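PDB 3T6C: D-galactonate dehydratase family member RspA from Pantoea ananatis, which dehydrates D-gluconate to 2-dehydro-3-deoxy-D-gluconate at a low rate in vitro, using one magnesium ion per subunit, and probably has no significant role in gluconate degradation in vivo. Local coordinates for residues 60-65 against 69-74; 157-162 against 227-232; 246-251 against 425-430; 255-260 against 287-292; 389-394 against 398-403. All coordinates share one frame; numbering follows the deposited sequence.

Contact 1 (60-65 against 69-74); sequences GCATFT and YAVQSA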
# COMPACT_ATOMS: atom_id res chain seq x y z
N GLY A 60 39.49 -3.35 -21.69
CA GLY A 60 38.35 -3.53 -20.80
C GLY A 60 38.43 -4.82 -20.01
O GLY A 60 39.17 -5.75 -20.37
N CYS A 61 37.65 -4.87 -18.94
CA CYS A 61 37.60 -6.01 -18.01
C CYS A 61 36.28 -6.79 -18.14
O CYS A 61 35.18 -6.22 -18.16
CB CYS A 61 37.73 -5.59 -16.54
SG CYS A 61 38.00 -7.03 -15.47
N ALA A 62 36.45 -8.05 -18.48
CA ALA A 62 35.40 -9.05 -18.65
C ALA A 62 35.41 -10.11 -17.55
O ALA A 62 35.03 -11.26 -17.82
CB ALA A 62 35.39 -9.60 -20.08
N THR A 63 36.05 -9.85 -16.41
CA THR A 63 36.44 -11.00 -15.59
C THR A 63 35.25 -11.52 -14.77
O THR A 63 34.87 -10.98 -13.71
CB THR A 63 37.57 -10.55 -14.62
OG1 THR A 63 38.73 -10.20 -15.37
CG2 THR A 63 37.99 -11.67 -13.65
N PHE A 64 34.74 -12.68 -15.23
CA PHE A 64 33.88 -13.60 -14.44
C PHE A 64 34.84 -14.77 -14.33
O PHE A 64 34.93 -15.65 -15.23
CB PHE A 64 32.69 -13.93 -15.33
CG PHE A 64 31.71 -14.94 -14.79
CD1 PHE A 64 31.85 -15.52 -13.53
CD2 PHE A 64 30.64 -15.31 -15.61
CE1 PHE A 64 30.93 -16.46 -13.06
CE2 PHE A 64 29.69 -16.26 -15.17
CZ PHE A 64 29.85 -16.86 -13.88
N THR A 65 35.49 -14.85 -13.18
CA THR A 65 36.67 -15.74 -13.07
C THR A 65 36.30 -17.22 -13.17
O THR A 65 37.08 -18.04 -13.67
CB THR A 65 37.51 -15.36 -11.78
OG1 THR A 65 38.79 -16.01 -11.83
CG2 THR A 65 36.83 -15.84 -10.48
N TYR A 69 36.08 -19.28 -19.94
CA TYR A 69 35.97 -19.79 -21.33
C TYR A 69 34.61 -19.53 -21.95
O TYR A 69 34.51 -19.41 -23.18
CB TYR A 69 36.35 -21.27 -21.39
CG TYR A 69 37.80 -21.49 -20.95
CD1 TYR A 69 38.83 -20.93 -21.65
CD2 TYR A 69 38.08 -22.26 -19.83
CE1 TYR A 69 40.14 -21.09 -21.22
CE2 TYR A 69 39.37 -22.47 -19.43
CZ TYR A 69 40.39 -21.85 -20.10
OH TYR A 69 41.72 -22.03 -19.65
N ALA A 70 33.56 -19.41 -21.13
CA ALA A 70 32.25 -19.11 -21.68
C ALA A 70 32.20 -17.62 -22.02
O ALA A 70 31.65 -17.24 -23.05
CB ALA A 70 31.15 -19.47 -20.68
N VAL A 71 32.75 -16.77 -21.14
CA VAL A 71 32.94 -15.36 -21.49
C VAL A 71 33.83 -15.16 -22.72
O VAL A 71 33.47 -14.36 -23.60
CB VAL A 71 33.48 -14.57 -20.26
CG1 VAL A 71 33.76 -13.10 -20.62
CG2 VAL A 71 32.52 -14.66 -19.12
N GLN A 72 34.95 -15.88 -22.82
CA GLN A 72 35.78 -15.78 -24.01
C GLN A 72 34.99 -16.10 -25.27
O GLN A 72 35.14 -15.39 -26.26
CB GLN A 72 37.00 -16.70 -23.87
CG GLN A 72 37.85 -16.69 -25.14
CD GLN A 72 39.01 -17.61 -24.97
OE1 GLN A 72 38.85 -18.78 -24.62
NE2 GLN A 72 40.20 -17.09 -25.18
N SER A 73 34.18 -17.15 -25.26
CA SER A 73 33.36 -17.43 -26.44
C SER A 73 32.37 -16.28 -26.72
O SER A 73 32.19 -15.82 -27.85
CB SER A 73 32.57 -18.73 -26.22
OG SER A 73 31.84 -19.07 -27.37
N ALA A 74 31.69 -15.82 -25.68
CA ALA A 74 30.68 -14.75 -25.84
C ALA A 74 31.29 -13.50 -26.47
O ALA A 74 30.60 -12.72 -27.19
CB ALA A 74 30.00 -14.43 -24.46

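Contact 2 (157-162 against 227-232); sequences VEVEDS and PRLFDH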
# COMPACT_ATOMS: atom_id res chain seq x y z
N VAL A 157 41.18 -13.02 18.72
CA VAL A 157 42.49 -12.38 18.93
C VAL A 157 43.28 -12.27 17.62
O VAL A 157 43.89 -11.25 17.34
CB VAL A 157 43.29 -13.12 20.02
CG1 VAL A 157 44.73 -12.56 20.08
CG2 VAL A 157 42.61 -12.91 21.37
N GLU A 158 43.24 -13.30 16.79
CA GLU A 158 43.93 -13.21 15.51
C GLU A 158 43.30 -12.12 14.66
O GLU A 158 43.99 -11.40 13.96
CB GLU A 158 43.88 -14.54 14.75
CG GLU A 158 44.73 -15.60 15.43
CD GLU A 158 44.93 -16.82 14.55
OE1 GLU A 158 44.40 -16.88 13.41
OE2 GLU A 158 45.65 -17.74 15.01
N VAL A 159 41.96 -12.04 14.68
CA VAL A 159 41.29 -10.99 13.88
C VAL A 159 41.70 -9.61 14.41
O VAL A 159 42.04 -8.67 13.64
CB VAL A 159 39.75 -11.15 13.89
CG1 VAL A 159 39.07 -10.02 13.08
CG2 VAL A 159 39.38 -12.48 13.28
N GLU A 160 41.72 -9.49 15.74
CA GLU A 160 42.15 -8.24 16.37
C GLU A 160 43.55 -7.87 15.94
O GLU A 160 43.82 -6.71 15.59
CB GLU A 160 42.08 -8.37 17.89
CG GLU A 160 42.67 -7.17 18.66
CD GLU A 160 43.03 -7.51 20.10
OE1 GLU A 160 42.58 -8.55 20.64
OE2 GLU A 160 43.73 -6.68 20.75
N ASP A 161 44.48 -8.82 15.97
CA ASP A 161 45.86 -8.50 15.63
C ASP A 161 45.97 -8.06 14.17
O ASP A 161 46.73 -7.17 13.82
CB ASP A 161 46.78 -9.71 15.82
CG ASP A 161 47.05 -10.05 17.28
OD1 ASP A 161 47.00 -9.16 18.15
OD2 ASP A 161 47.32 -11.24 17.54
N SER A 162 45.24 -8.73 13.30
CA SER A 162 45.26 -8.38 11.89
C SER A 162 44.69 -6.97 11.65
O SER A 162 45.24 -6.15 10.89
CB SER A 162 44.42 -9.39 11.11
OG SER A 162 44.41 -9.00 9.72
N PRO A 227 28.25 -11.30 16.57
CA PRO A 227 28.18 -10.18 17.53
C PRO A 227 29.29 -10.29 18.60
O PRO A 227 29.79 -9.24 19.02
CB PRO A 227 26.77 -10.33 18.14
CG PRO A 227 25.97 -10.97 16.99
CD PRO A 227 26.96 -11.98 16.40
N ARG A 228 29.67 -11.48 19.04
CA ARG A 228 30.77 -11.63 19.99
C ARG A 228 32.09 -11.11 19.40
O ARG A 228 32.87 -10.41 20.11
CB ARG A 228 30.92 -13.11 20.41
CG ARG A 228 29.66 -13.70 21.06
CD ARG A 228 29.81 -15.16 21.62
NE ARG A 228 30.85 -15.93 20.93
CZ ARG A 228 30.65 -17.07 20.25
NH1 ARG A 228 29.44 -17.62 20.16
NH2 ARG A 228 31.69 -17.66 19.65
N LEU A 229 32.34 -11.43 18.13
CA LEU A 229 33.55 -10.93 17.47
C LEU A 229 33.59 -9.41 17.51
O LEU A 229 34.61 -8.80 17.86
CB LEU A 229 33.63 -11.44 16.01
CG LEU A 229 34.77 -10.84 15.17
CD1 LEU A 229 36.20 -11.24 15.66
CD2 LEU A 229 34.52 -11.25 13.74
N PHE A 230 32.49 -8.76 17.13
CA PHE A 230 32.47 -7.30 17.09
C PHE A 230 32.49 -6.63 18.44
O PHE A 230 33.10 -5.56 18.58
CB PHE A 230 31.43 -6.75 16.11
CG PHE A 230 31.84 -6.97 14.69
CD1 PHE A 230 32.67 -6.05 14.07
CD2 PHE A 230 31.50 -8.13 14.01
CE1 PHE A 230 33.16 -6.29 12.81
CE2 PHE A 230 31.97 -8.37 12.72
CZ PHE A 230 32.80 -7.43 12.12
N ASP A 231 31.92 -7.30 19.45
CA ASP A 231 32.09 -6.79 20.83
C ASP A 231 33.57 -6.76 21.21
O ASP A 231 34.07 -5.76 21.77
CB ASP A 231 31.30 -7.69 21.76
CG ASP A 231 31.22 -7.15 23.18
OD1 ASP A 231 30.60 -6.11 23.41
OD2 ASP A 231 31.79 -7.79 24.07
N HIS A 232 34.29 -7.83 20.88
CA HIS A 232 35.71 -7.93 21.25
C HIS A 232 36.47 -6.87 20.48
O HIS A 232 37.32 -6.18 21.06
CB HIS A 232 36.25 -9.31 20.88
CG HIS A 232 37.73 -9.41 21.04
ND1 HIS A 232 38.32 -9.61 22.27
CD2 HIS A 232 38.75 -9.33 20.14
CE1 HIS A 232 39.63 -9.67 22.13
NE2 HIS A 232 39.92 -9.49 20.86

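Contact 3 (246-251 against 425-430); sequences DAHERI and PTWTMA. With MG (magnesium ion), chain C; GCO (D-gluconic acid), chain D.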
# COMPACT_ATOMS: atom_id res chain seq x y z
N ASP A 246 30.92 -9.19 6.10
CA ASP A 246 30.22 -9.75 4.94
C ASP A 246 29.55 -11.07 5.33
O ASP A 246 30.26 -12.09 5.61
CB ASP A 246 31.28 -9.99 3.83
CG ASP A 246 30.67 -10.35 2.47
OD1 ASP A 246 29.47 -10.67 2.36
OD2 ASP A 246 31.44 -10.30 1.46
N ALA A 247 28.22 -11.08 5.38
CA ALA A 247 27.49 -12.32 5.72
C ALA A 247 27.46 -13.27 4.53
O ALA A 247 27.23 -14.45 4.72
CB ALA A 247 26.09 -11.96 6.12
N HIS A 248 27.68 -12.75 3.32
CA HIS A 248 27.89 -13.59 2.11
C HIS A 248 26.81 -14.64 1.91
O HIS A 248 27.09 -15.81 1.62
CB HIS A 248 29.28 -14.24 2.16
CG HIS A 248 29.90 -14.47 0.80
ND1 HIS A 248 29.51 -15.49 -0.04
CD2 HIS A 248 30.93 -13.84 0.19
CE1 HIS A 248 30.27 -15.47 -1.13
NE2 HIS A 248 31.14 -14.48 -1.02
N GLU A 249 25.56 -14.19 2.11
CA GLU A 249 24.32 -15.00 1.92
C GLU A 249 24.33 -16.36 2.67
O GLU A 249 23.61 -17.27 2.27
CB GLU A 249 23.97 -15.21 0.41
CG GLU A 249 25.04 -15.98 -0.45
CD GLU A 249 24.67 -16.19 -1.94
OE1 GLU A 249 23.60 -15.71 -2.37
OE2 GLU A 249 25.46 -16.90 -2.65
N ARG A 250 25.08 -16.46 3.78
CA ARG A 250 25.31 -17.76 4.41
C ARG A 250 24.30 -18.14 5.47
O ARG A 250 24.46 -19.18 6.12
CB ARG A 250 26.72 -17.80 5.02
CG ARG A 250 27.82 -17.87 3.99
CD ARG A 250 27.84 -19.22 3.33
NE ARG A 250 28.94 -19.40 2.36
CZ ARG A 250 29.85 -20.37 2.40
NH1 ARG A 250 29.89 -21.28 3.38
NH2 ARG A 250 30.74 -20.44 1.40
N ILE A 251 23.26 -17.34 5.69
CA ILE A 251 22.29 -17.63 6.76
C ILE A 251 20.87 -17.38 6.25
O ILE A 251 20.69 -16.75 5.18
CB ILE A 251 22.55 -16.78 8.04
CG1 ILE A 251 22.50 -15.29 7.70
CG2 ILE A 251 23.96 -17.10 8.63
CD1 ILE A 251 22.99 -14.40 8.87
N PRO A 425 35.61 -24.30 -9.41
CA PRO A 425 36.05 -24.02 -8.04
C PRO A 425 35.47 -24.99 -7.04
O PRO A 425 34.41 -25.54 -7.26
CB PRO A 425 35.49 -22.61 -7.76
CG PRO A 425 34.62 -22.27 -8.85
CD PRO A 425 34.85 -23.20 -10.02
N THR A 426 36.21 -25.29 -6.00
CA THR A 426 35.66 -26.13 -4.96
C THR A 426 34.84 -25.39 -3.90
O THR A 426 33.99 -26.00 -3.23
CB THR A 426 36.74 -27.02 -4.33
OG1 THR A 426 37.75 -26.17 -3.83
CG2 THR A 426 37.37 -27.93 -5.38
N TRP A 427 35.14 -24.12 -3.62
CA TRP A 427 34.51 -23.46 -2.49
C TRP A 427 33.02 -23.22 -2.69
O TRP A 427 32.29 -22.96 -1.74
CB TRP A 427 35.20 -22.11 -2.20
CG TRP A 427 34.95 -21.05 -3.27
CD1 TRP A 427 35.70 -20.84 -4.39
CD2 TRP A 427 33.90 -20.05 -3.28
NE1 TRP A 427 35.17 -19.80 -5.11
CE2 TRP A 427 34.08 -19.28 -4.46
CE3 TRP A 427 32.85 -19.72 -2.41
CZ2 TRP A 427 33.24 -18.19 -4.79
CZ3 TRP A 427 31.99 -18.64 -2.76
CH2 TRP A 427 32.22 -17.89 -3.93
N THR A 428 32.56 -23.35 -3.94
CA THR A 428 31.16 -23.06 -4.26
C THR A 428 30.28 -24.29 -4.02
O THR A 428 29.07 -24.20 -4.26
CB THR A 428 30.97 -22.61 -5.71
OG1 THR A 428 31.62 -23.57 -6.56
CG2 THR A 428 31.60 -21.21 -5.93
N MET A 429 30.86 -25.41 -3.54
CA MET A 429 29.99 -26.47 -3.01
C MET A 429 30.05 -26.27 -1.49
O MET A 429 30.84 -26.92 -0.76
CB MET A 429 30.63 -27.83 -3.39
CG MET A 429 29.87 -29.05 -2.90
SD MET A 429 28.29 -29.24 -3.79
CE MET A 429 28.88 -29.72 -5.42
N ALA A 430 29.09 -25.51 -0.99
CA ALA A 430 29.03 -25.20 0.45
C ALA A 430 27.85 -25.94 1.00
O ALA A 430 26.74 -25.81 0.48
CB ALA A 430 28.85 -23.68 0.64
MG MG C . 31.12 -9.84 -0.50
C1 GCO D . 33.83 -9.78 -1.61
C2 GCO D . 33.24 -10.99 -2.23
C3 GCO D . 34.24 -11.97 -2.79
C4 GCO D . 33.55 -13.02 -3.64
C5 GCO D . 34.43 -13.38 -4.82
C6 GCO D . 33.80 -14.41 -5.75
O1A GCO D . 34.97 -9.34 -1.93
O1B GCO D . 33.09 -9.09 -0.83
O2 GCO D . 32.23 -11.49 -1.39
O3 GCO D . 34.90 -12.52 -1.71
O4 GCO D . 33.33 -14.15 -2.83
O5 GCO D . 34.69 -12.23 -5.54
O6 GCO D . 34.58 -14.73 -6.88
O HOH W 1 29.37 -10.96 -0.26
O HOH W 2 32.73 -22.48 0.93

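Contact 4 (255-260 against 287-292); sequences NAIHMA and RQQSST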
# COMPACT_ATOMS: atom_id res chain seq x y z
N ASN A 255 17.40 -15.02 10.33
CA ASN A 255 18.65 -14.97 11.13
C ASN A 255 19.56 -13.82 10.74
O ASN A 255 20.25 -13.24 11.60
CB ASN A 255 19.39 -16.31 11.11
CG ASN A 255 18.63 -17.43 11.83
OD1 ASN A 255 17.80 -17.19 12.72
ND2 ASN A 255 18.95 -18.64 11.49
N ALA A 256 19.49 -13.38 9.47
CA ALA A 256 20.23 -12.18 9.09
C ALA A 256 19.62 -10.91 9.69
O ALA A 256 20.35 -10.01 10.00
CB ALA A 256 20.23 -12.03 7.57
N ILE A 257 18.30 -10.87 9.82
CA ILE A 257 17.63 -9.73 10.47
C ILE A 257 18.09 -9.68 11.92
O ILE A 257 18.51 -8.61 12.40
CB ILE A 257 16.11 -9.84 10.36
CG1 ILE A 257 15.72 -9.73 8.89
CG2 ILE A 257 15.42 -8.75 11.22
CD1 ILE A 257 14.20 -9.91 8.56
N HIS A 258 18.07 -10.83 12.63
CA HIS A 258 18.53 -10.82 14.00
C HIS A 258 20.02 -10.36 14.08
O HIS A 258 20.38 -9.52 14.93
CB HIS A 258 18.39 -12.22 14.61
CG HIS A 258 18.98 -12.32 15.97
ND1 HIS A 258 18.25 -12.14 17.12
CD2 HIS A 258 20.27 -12.52 16.38
CE1 HIS A 258 19.04 -12.27 18.17
NE2 HIS A 258 20.27 -12.47 17.75
N MET A 259 20.87 -10.84 13.17
CA MET A 259 22.27 -10.46 13.17
C MET A 259 22.39 -8.94 12.94
O MET A 259 23.17 -8.27 13.66
CB MET A 259 23.06 -11.22 12.07
CG MET A 259 24.53 -10.66 11.92
SD MET A 259 25.46 -11.45 10.55
CE MET A 259 25.70 -12.88 11.52
N ALA A 260 21.68 -8.38 11.94
CA ALA A 260 21.75 -6.92 11.73
C ALA A 260 21.39 -6.16 13.05
O ALA A 260 22.08 -5.19 13.46
CB ALA A 260 20.80 -6.53 10.58
N ARG A 287 14.50 -3.91 6.99
CA ARG A 287 14.62 -2.45 7.10
C ARG A 287 13.52 -1.82 7.95
O ARG A 287 13.59 -0.65 8.27
CB ARG A 287 14.68 -1.84 5.70
CG ARG A 287 15.88 -2.35 4.92
CD ARG A 287 17.19 -1.73 5.41
NE ARG A 287 17.42 -0.44 4.80
CZ ARG A 287 18.57 0.23 4.88
NH1 ARG A 287 19.54 -0.19 5.68
NH2 ARG A 287 18.75 1.32 4.12
N GLN A 288 12.51 -2.59 8.35
CA GLN A 288 11.54 -2.07 9.33
C GLN A 288 12.03 -2.24 10.74
O GLN A 288 11.40 -1.73 11.68
CB GLN A 288 10.18 -2.75 9.15
CG GLN A 288 9.60 -2.47 7.77
CD GLN A 288 8.26 -3.13 7.55
OE1 GLN A 288 8.10 -4.03 6.70
NE2 GLN A 288 7.28 -2.71 8.33
N GLN A 289 13.12 -3.00 10.91
CA GLN A 289 13.66 -3.40 12.24
C GLN A 289 15.02 -2.83 12.57
O GLN A 289 15.28 -2.55 13.76
CB GLN A 289 13.59 -4.90 12.48
CG GLN A 289 12.16 -5.40 12.42
CD GLN A 289 12.05 -6.83 12.93
OE1 GLN A 289 12.82 -7.26 13.81
NE2 GLN A 289 11.06 -7.56 12.41
N SER A 290 15.97 -2.91 11.64
CA SER A 290 17.39 -2.64 11.95
C SER A 290 17.91 -1.34 11.36
O SER A 290 17.51 -0.94 10.26
CB SER A 290 18.27 -3.76 11.40
OG SER A 290 19.61 -3.51 11.85
N SER A 291 18.77 -0.66 12.13
CA SER A 291 19.51 0.53 11.67
C SER A 291 20.98 0.25 11.30
O SER A 291 21.74 1.20 11.10
CB SER A 291 19.33 1.65 12.69
OG SER A 291 19.69 1.15 13.97
N THR A 292 21.42 -1.02 11.29
CA THR A 292 22.77 -1.32 10.80
C THR A 292 22.81 -1.06 9.29
O THR A 292 21.93 -1.52 8.56
CB THR A 292 23.08 -2.79 11.08
OG1 THR A 292 23.27 -2.96 12.52
CG2 THR A 292 24.31 -3.30 10.28

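Contact 5 (389-394 against 398-403); sequences GCPEVD and AYVNDK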
# COMPACT_ATOMS: atom_id res chain seq x y z
N GLY A 389 50.42 1.06 -15.03
CA GLY A 389 49.39 2.06 -14.71
C GLY A 389 48.54 1.76 -13.49
O GLY A 389 47.61 2.50 -13.21
N CYS A 390 48.80 0.67 -12.76
CA CYS A 390 47.95 0.37 -11.62
C CYS A 390 47.98 1.56 -10.63
O CYS A 390 49.02 2.24 -10.53
CB CYS A 390 48.49 -0.85 -10.89
SG CYS A 390 48.18 -2.40 -11.80
N PRO A 391 46.85 1.83 -9.97
CA PRO A 391 46.83 2.90 -8.95
C PRO A 391 47.90 2.73 -7.85
O PRO A 391 48.33 1.62 -7.57
CB PRO A 391 45.43 2.78 -8.35
CG PRO A 391 44.58 2.30 -9.48
CD PRO A 391 45.47 1.40 -10.33
N GLU A 392 48.33 3.85 -7.27
CA GLU A 392 49.25 3.84 -6.15
C GLU A 392 48.39 3.79 -4.89
O GLU A 392 47.35 4.47 -4.85
CB GLU A 392 50.03 5.16 -6.13
CG GLU A 392 50.98 5.33 -4.95
CD GLU A 392 51.58 6.75 -4.87
OE1 GLU A 392 51.29 7.60 -5.75
OE2 GLU A 392 52.34 7.01 -3.90
N VAL A 393 48.81 3.07 -3.86
CA VAL A 393 48.08 3.06 -2.57
C VAL A 393 49.03 3.59 -1.49
O VAL A 393 50.20 3.17 -1.43
CB VAL A 393 47.59 1.66 -2.26
CG1 VAL A 393 46.96 1.59 -0.87
CG2 VAL A 393 46.56 1.22 -3.38
N ASP A 394 48.58 4.55 -0.71
CA ASP A 394 49.39 5.16 0.34
C ASP A 394 48.44 5.49 1.47
O ASP A 394 47.50 6.27 1.26
CB ASP A 394 49.93 6.46 -0.30
CG ASP A 394 50.88 7.30 0.61
OD1 ASP A 394 51.45 6.79 1.57
OD2 ASP A 394 51.06 8.51 0.29
N ALA A 398 43.72 5.30 -2.40
CA ALA A 398 44.29 5.04 -3.71
C ALA A 398 44.37 6.31 -4.54
O ALA A 398 43.48 7.19 -4.51
CB ALA A 398 43.48 4.00 -4.47
N TYR A 399 45.47 6.40 -5.27
CA TYR A 399 45.73 7.55 -6.14
C TYR A 399 45.87 7.06 -7.58
O TYR A 399 46.86 6.42 -7.95
CB TYR A 399 47.02 8.23 -5.65
CG TYR A 399 46.82 8.78 -4.24
CD1 TYR A 399 46.16 9.97 -4.04
CD2 TYR A 399 47.23 8.06 -3.12
CE1 TYR A 399 45.94 10.45 -2.75
CE2 TYR A 399 47.03 8.53 -1.83
CZ TYR A 399 46.36 9.72 -1.67
OH TYR A 399 46.20 10.21 -0.40
N VAL A 400 44.88 7.38 -8.41
CA VAL A 400 44.94 6.95 -9.82
C VAL A 400 45.80 7.93 -10.59
O VAL A 400 45.86 9.12 -10.25
CB VAL A 400 43.53 6.80 -10.50
CG1 VAL A 400 42.65 5.85 -9.65
CG2 VAL A 400 42.87 8.10 -10.66
N ASN A 401 46.47 7.44 -11.64
CA ASN A 401 47.21 8.38 -12.45
C ASN A 401 46.29 9.24 -13.30
O ASN A 401 45.06 9.00 -13.41
CB ASN A 401 48.25 7.67 -13.32
CG ASN A 401 47.62 6.79 -14.38
OD1 ASN A 401 46.88 7.25 -15.24
ND2 ASN A 401 47.95 5.50 -14.34
N ASP A 402 46.91 10.22 -13.95
CA ASP A 402 46.20 11.19 -14.79
C ASP A 402 46.26 10.94 -16.31
O ASP A 402 46.05 11.90 -17.07
CB ASP A 402 46.46 12.67 -14.40
CG ASP A 402 47.85 13.09 -14.69
OD1 ASP A 402 48.62 12.28 -15.23
OD2 ASP A 402 48.18 14.26 -14.38
N LYS A 403 46.71 9.75 -16.71
CA LYS A 403 46.91 9.45 -18.14
C LYS A 403 45.53 9.31 -18.80
O LYS A 403 44.52 8.99 -18.15
CB LYS A 403 47.69 8.16 -18.29
CG LYS A 403 49.13 8.22 -17.72
CD LYS A 403 49.97 6.91 -18.06
CE LYS A 403 49.28 5.56 -17.63
NZ LYS A 403 49.77 4.24 -18.23
O HOH W 3 45.85 4.58 -12.12
O HOH W 4 49.54 4.68 -11.82
O HOH W 5 47.28 9.04 1.72

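Contact 1 (60-65 against 69-74)
Ala62 and Phe64, the two residues that rest on Val71, flank Thr63, whose backbone N donates to Cys61 SG at 3.6 Å with an N-H...S angle of 150°. The bond ties the chain back on itself just where strand 57-61 ends. This is the N-terminal domain of the mandelate racemase/muconate lactonizing enzyme family, in which a three-stranded antiparallel sheet is followed by helices. Here the chain passes from the last strand of that sheet to helix 68-83. The side chains that meet across the contact are all apolar, and Val71 reaches back from the helix with both methyl groups. Its CG1 is anti to the backbone N (chi1 177°) and lies 3.9 Å from Ala62 CB. Val71 CG1 also packs on the backbone, 3.6 Å from Ala62 O. CG2 approaches the start of the Phe64 side chain. The Phe64 side chain also packs on Pro108, Val109 and Asn112 of helix 108-129. Phe64 lies about 7 Å from the bound gluconate, measured from its side chain, and is close in sequence to the substrate-binding Gln66. Ala70 packs on Ala70 of a second subunit. Val71 CG2 is 3.9 Å from Phe64 CB and 4.0 Å from the ring atom CD2.

Contact 2 (157-162 against 227-232)
His232 and Glu160 cross at about a right angle, and a His-carboxylate hydrogen bond joins them. They belong to helices 219-237 and 156-168, successive helices on the outside of the modified (beta/alpha)7-beta barrel of the enolase superfamily. The two short helical segments approach to 10.3 Å between axes, with their directions 47° apart. His232 NE2 donates to Glu160 OE1 over 2.8 Å. The bond is bent, with an N-H...O angle of 142°. The carboxylate and imidazole planes stand 61° apart, and the nitrogen meets OE1 from above the carboxylate plane. Both side chains leave their helices with CG anti to the backbone N, and the Glu160 chain stays extended beyond CG. This carries the two polar ends toward each other between the helices. The other Glu160 oxygen, OE2, makes a salt bridge to Arg164, so Arg164 and the His232 N-H both hold the carboxylate of this buried residue, probably favouring its charged form. One turn before His232, Leu229 crosses Val159, again at about a right angle. Val159 also packs on Cys176 of strand 173-176, inside the helical layer. A single methyl of the leucine makes this second contact: Leu229 CD1 lies 4.0 Å from both CB and CG1 of Val159.

Contact 3 (246-251 against 425-430)
A type I' turn from Ala247 to Arg250 presents His248 and Arg250 to Trp427 and Ala430, which lie on and just after a type I turn from Thr426 to Met429. His248 and Trp427 line the gluconate pocket, their side chains crossing at about a right angle. His248 CE1 is 4.0 Å from Trp427 CZ3. The imidazole meets the ligand at its edge, where NE2 and gluconate O4 share a hydrogen bond of 2.9 Å; either could be the donor. This fits the proton donor/acceptor role inferred for His248 from relatives. Trp427 CG sits between its backbone N and carbonyl carbon (chi1 69°), which brings CZ2 to 3.9 Å from gluconate C6. Thr428 CG2 covers the centre of one indole face. Asp246 OD2 binds the magnesium ion at 2.0 Å, with Glu272 and Glu298 as further protein ligands; gluconate O1B and O2 and a water complete the site. Farther from the ligand, Ala430 CB lies over one face of the Arg250 guanidinium, 3.8 Å from NH1. A water in the guanidinium plane joins Arg250 NH2 (2.9 Å) to Trp427 O (2.7 Å), and Arg250 NE is hydrogen-bonded to O of the C-terminal Pro440. Tyr103 of a second subunit meets both His248 and Trp427. The first turn links barrel strand 242-246 to helix 253-262; the second leads into strand 430-431, which lies between strands 215-216 and 437-438.

Contact 4 (255-260 against 287-292)
Thr292 OG1 donates a hydrogen bond of 2.7 Å to Ala260 O, the direct polar link between the segments. The hydroxyl approaches with a C=O...O angle of 140° and is tilted from the carbonyl plane. With OG1 beside the backbone N of Thr292 (chi1 -71°), the hydroxyl is turned to the last turn of helix 253-262. A second polar bond shapes the loop that holds Thr292. Ser290 OG accepts from Thr292 N at 3.1 Å with a nearly straight angle of 167°, which makes an ST turn. The same oxygen is also hydrogen-bonded to Glu264 OE2, and that carboxylate oxygen accepts from Ser291 N as well. Both segments belong to the barrel domain. Helix 283-289 connects strands 270-272 and 294-296 in a beta-alpha-beta crossover, and the turn at 290-292 carries the chain back into the barrel. Helix 253-262 is the preceding outer helix. Van der Waals contacts fill the rest. Ala260 CB packs on the Ser290 side chain, 3.5 Å from OG and 3.8 Å from CB. The side chains of Ile257 and Gln289 cross at about a right angle, with Ile257 CG2 4.0 Å from Gln289 OE1. That amide oxygen takes its hydrogen bond from Lys261. On the other end of the amide, Gln289 NE2 donates to Arg287 O and Ser290 O of a neighbouring subunit.

Contact 5 (389-394 against 398-403)
Glu392 and Tyr399 form the antiparallel hydrogen-bonded pair of a short beta hairpin. Tyr399 N donates to Glu392 O at 2.7 Å, nearly straight at 169°. Glu392 N returns a longer bond of 3.0 Å to Tyr399 O. Next along is the non-hydrogen-bonded pair of Val393 with Ala398, whose CA makes a C-H...O contact to Glu392 O. Their side chains lie on the sheet face away from Tyr399. Just outside the paired residues, Pro391 CG packs on Val400 CG1 at 4.0 Å. The edge of the Tyr399 ring meets Asp394, with CE2 3.9 Å from Asp394 O. A water links Asp394 O to Tyr399 OH, and lies in the ring plane. Where the strands part, two more waters fill the junction. One bridges Gly389 O and Asn401 N, the other Cys390 O and Asn401 ND2. Asn401 OD1 accepts from Lys403 N at 2.9 Å in an Asx turn, while ND2 reaches Gly407 O; together these fix the amide. Gly389 has a positive phi of 108°, and its CA lies 3.7 Å from Asn401 ND2. Arg209 of a neighbouring subunit makes salt bridges to Glu392 and Asp394 and a cation-pi contact with Tyr399, and its backbone N is hydrogen-bonded to Tyr399 OH. Within the chain, Ala398 pairs with Ile145 of strand 145-151, and helix 355-367 covers Pro391, Ala398 and Val400 through Met362.

How the contacts relate
Contact 3 lies in the magnesium and gluconate site and supplies Asp246, His248 and Trp427. Contact 1 approaches the same pocket from the N-terminal domain; their centres are 22 Å apart and their nearest atoms about 7 Å. Both also touch the second subunit, so that interface runs close to the pocket. Contact 4 packs directly against contact 3, where Ile251 CD1 lies 3.6 Å from Ala256 CA. Contact 2 comes within about 5 Å of contact 4, between nearest atoms, in the outer helical layer of the barrel. Contact 5 lies on the other side of the chain's centre from contact 3, 32 Å between centres. Contacts 4 and 5 both meet the third subunit, while no other chain touches contact 2.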